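Local coordinates for selenium-binding protein (Sulfolobus tokodaii, PDB 2ECE) that is of uncharacterised function but, as a beta-propeller member of the selenium-binding protein family, may bind selenium, at residues A[101-106]-A[139-144]. Numbering follows the deposited sequence.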
ATOM      1  N   PRO A 101     -10.431   4.759   4.951  1.00 16.52           N
ATOM      2  CA  PRO A 101     -10.279   6.205   5.106  1.00 15.95           C
ATOM      3  C   PRO A 101     -10.196   6.972   3.790  1.00 16.55           C
ATOM      4  O   PRO A 101      -9.871   6.409   2.740  1.00 15.41           O
ATOM      5  CB  PRO A 101      -8.983   6.312   5.898  1.00 15.29           C
ATOM      6  CG  PRO A 101      -8.143   5.257   5.211  1.00 16.57           C
ATOM      7  CD  PRO A 101      -9.122   4.084   5.070  1.00 16.15           C
ATOM      8  N   GLY A 102     -10.490   8.268   3.853  1.00 16.30           N
ATOM      9  CA  GLY A 102     -10.394   9.096   2.665  1.00 15.52           C
ATOM     10  C   GLY A 102      -9.050   9.800   2.716  1.00 16.98           C
ATOM     11  O   GLY A 102      -8.778  10.555   3.661  1.00 16.27           O
ATOM     12  N   LEU A 103      -8.197   9.556   1.724  1.00 15.97           N
ATOM     13  CA  LEU A 103      -6.882  10.193   1.702  1.00 17.79           C
ATOM     14  C   LEU A 103      -7.009  11.714   1.517  1.00 19.46           C
ATOM     15  O   LEU A 103      -6.107  12.462   1.887  1.00 20.33           O
ATOM     16  CB  LEU A 103      -6.010   9.587   0.595  1.00 16.32           C
ATOM     17  CG  LEU A 103      -4.584  10.127   0.427  1.00 16.56           C
ATOM     18  CD1 LEU A 103      -3.801  10.031   1.730  1.00 15.70           C
ATOM     19  CD2 LEU A 103      -3.888   9.332  -0.671  1.00 16.53           C
ATOM     20  N   ARG A 104      -8.128  12.160   0.945  1.00 20.51           N
ATOM     21  CA  ARG A 104      -8.384  13.587   0.752  1.00 21.04           C
ATOM     22  C   ARG A 104      -9.308  14.143   1.838  1.00 22.14           C
ATOM     23  O   ARG A 104      -9.031  15.196   2.419  1.00 24.41           O
ATOM     24  CB  ARG A 104      -9.016  13.856  -0.627  1.00 22.71           C
ATOM     25  CG  ARG A 104      -8.020  14.177  -1.744  1.00 22.43           C
ATOM     26  CD  ARG A 104      -8.712  14.558  -3.058  1.00 22.91           C
ATOM     27  NE  ARG A 104      -7.751  14.699  -4.153  1.00 22.51           N
ATOM     28  CZ  ARG A 104      -7.060  15.805  -4.417  1.00 24.64           C
ATOM     29  NH1 ARG A 104      -7.229  16.894  -3.675  1.00 25.62           N
ATOM     30  NH2 ARG A 104      -6.161  15.810  -5.393  1.00 22.19           N
ATOM     31  N   SER A 105     -10.386  13.419   2.130  1.00 21.16           N
ATOM     32  CA  SER A 105     -11.379  13.858   3.113  1.00 21.28           C
ATOM     33  C   SER A 105     -11.077  13.667   4.596  1.00 21.04           C
ATOM     34  O   SER A 105     -11.588  14.419   5.427  1.00 20.31           O
ATOM     35  CB  SER A 105     -12.717  13.179   2.828  1.00 21.69           C
ATOM     36  OG  SER A 105     -12.624  11.794   3.124  1.00 23.24           O
ATOM     37  N   SER A 106     -10.278  12.658   4.932  1.00 19.68           N
ATOM     38  CA  SER A 106      -9.957  12.352   6.323  1.00 18.61           C
ATOM     39  C   SER A 106     -11.135  11.634   6.986  1.00 18.11           C
ATOM     40  O   SER A 106     -11.145  11.413   8.192  1.00 17.42           O
ATOM     41  CB  SER A 106      -9.631  13.625   7.109  1.00 19.60           C
ATOM     42  OG  SER A 106      -8.465  14.250   6.611  1.00 18.43           O
ATOM     43  N   ARG A 139      -5.852  13.789   6.052  1.00 18.76           N
ATOM     44  CA  ARG A 139      -5.389  13.034   4.882  1.00 18.73           C
ATOM     45  C   ARG A 139      -4.855  11.675   5.334  1.00 19.16           C
ATOM     46  O   ARG A 139      -3.642  11.457   5.422  1.00 18.53           O
ATOM     47  CB  ARG A 139      -4.310  13.811   4.118  1.00 18.25           C
ATOM     48  CG  ARG A 139      -4.846  14.949   3.232  1.00 18.95           C
ATOM     49  CD  ARG A 139      -5.247  16.195   4.030  1.00 19.68           C
ATOM     50  NE  ARG A 139      -5.521  17.326   3.140  1.00 20.62           N
ATOM     51  CZ  ARG A 139      -5.594  18.602   3.528  1.00 21.93           C
ATOM     52  NH1 ARG A 139      -5.417  18.940   4.800  1.00 18.68           N
ATOM     53  NH2 ARG A 139      -5.834  19.548   2.633  1.00 23.81           N
ATOM     54  N   LEU A 140      -5.787  10.768   5.609  1.00 18.83           N
ATOM     55  CA  LEU A 140      -5.480   9.431   6.112  1.00 20.01           C
ATOM     56  C   LEU A 140      -5.051   8.452   5.032  1.00 19.54           C
ATOM     57  O   LEU A 140      -5.700   8.321   3.985  1.00 18.73           O
ATOM     58  CB  LEU A 140      -6.685   8.894   6.879  1.00 19.11           C
ATOM     59  CG  LEU A 140      -6.791   9.365   8.336  1.00 20.81           C
ATOM     60  CD1 LEU A 140      -6.587  10.871   8.447  1.00 23.24           C
ATOM     61  CD2 LEU A 140      -8.150   8.949   8.881  1.00 19.71           C
ATOM     62  N   HIS A 141      -3.955   7.752   5.311  1.00 18.01           N
ATOM     63  CA  HIS A 141      -3.366   6.820   4.358  1.00 16.56           C
ATOM     64  C   HIS A 141      -3.429   5.332   4.743  1.00 15.10           C
ATOM     65  O   HIS A 141      -4.401   4.642   4.443  1.00 15.30           O
ATOM     66  CB  HIS A 141      -1.907   7.242   4.123  1.00 15.81           C
ATOM     67  CG  HIS A 141      -1.227   6.507   3.011  1.00 16.25           C
ATOM     68  ND1 HIS A 141      -1.336   6.885   1.687  1.00 20.13           N
ATOM     69  CD2 HIS A 141      -0.429   5.414   3.024  1.00 15.12           C
ATOM     70  CE1 HIS A 141      -0.634   6.057   0.935  1.00 14.88           C
ATOM     71  NE2 HIS A 141      -0.073   5.154   1.721  1.00 17.87           N
ATOM     72  N   THR A 142      -2.394   4.856   5.424  1.00 14.18           N
ATOM     73  CA  THR A 142      -2.292   3.447   5.808  1.00 14.84           C
ATOM     74  C   THR A 142      -3.104   3.018   7.032  1.00 15.57           C
ATOM     75  O   THR A 142      -3.162   3.735   8.028  1.00 15.14           O
ATOM     76  CB  THR A 142      -0.818   3.063   6.073  1.00 14.46           C
ATOM     77  OG1 THR A 142      -0.027   3.379   4.916  1.00 14.83           O
ATOM     78  CG2 THR A 142      -0.692   1.547   6.398  1.00 13.39           C
ATOM     79  N   VAL A 143      -3.721   1.839   6.943  1.00 15.53           N
ATOM     80  CA  VAL A 143      -4.481   1.272   8.053  1.00 17.53           C
ATOM     81  C   VAL A 143      -3.887  -0.085   8.415  1.00 17.71           C
ATOM     82  O   VAL A 143      -3.698  -0.930   7.538  1.00 17.13           O
ATOM     83  CB  VAL A 143      -5.960   1.024   7.695  1.00 18.16           C
ATOM     84  CG1 VAL A 143      -6.677   0.391   8.892  1.00 19.99           C
ATOM     85  CG2 VAL A 143      -6.626   2.322   7.300  1.00 18.05           C
ATOM     86  N   HIS A 144      -3.587  -0.287   9.696  1.00 17.64           N
ATOM     87  CA  HIS A 144      -3.050  -1.559  10.167  1.00 17.39           C
ATOM     88  C   HIS A 144      -3.791  -2.012  11.421  1.00 18.81           C
ATOM     89  O   HIS A 144      -4.072  -1.202  12.309  1.00 19.16           O
ATOM     90  CB  HIS A 144      -1.551  -1.444  10.476  1.00 15.60           C
ATOM     91  CG  HIS A 144      -0.675  -1.610   9.274  1.00 14.71           C
ATOM     92  ND1 HIS A 144      -0.765  -2.705   8.440  1.00 13.50           N
ATOM     93  CD2 HIS A 144       0.312  -0.831   8.766  1.00 14.66           C
ATOM     94  CE1 HIS A 144       0.125  -2.594   7.469  1.00 16.04           C
ATOM     95  NE2 HIS A 144       0.794  -1.466   7.644  1.00 16.12           N
TER
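Two neighbouring blades of the beta-propeller meet where the 101-106 turn, linking strands 97-101 and 108-112, lies against Arg139 and strand 140-145 of the next blade. The tight part is buried and mixes apolar side chains with close carbonyl contacts. Pro101 lays CB on Leu140 CB at 3.6 Å, while its CD meets Val143 CG2 at 3.8 Å, the two side chains crossing obliquely. Leu103, with CG anti to the backbone N (chi1 -180°), carries CD1 past Leu140 O to the edge of the His141 ring. Its CA sits 3.2 Å from Leu140 O, a CA-H...O contact; Leu103 O receives another from Arg139 CA at 3.1 Å and lies as near to Arg139 CG. The direct hydrogen bond is nearly straight: Arg139 N gives its hydrogen to Ser106 OG at 2.7 Å (168°). Ser106 N bonds back to Gly102 O, closing the turn. Toward the looser, partly exposed end, the Arg139 chain bends at chi2 (76°) and runs out to a salt bridge with Glu214; Arg104 points away to Glu72 and also bonds Glu214 O, which probably offsets the like charges. Blade-to-blade cohesion here thus rests on apolar and CA-H...O contacts and one amide-to-hydroxyl bond, while buried Ser106 O faces Leu140 CD2 without a polar partner.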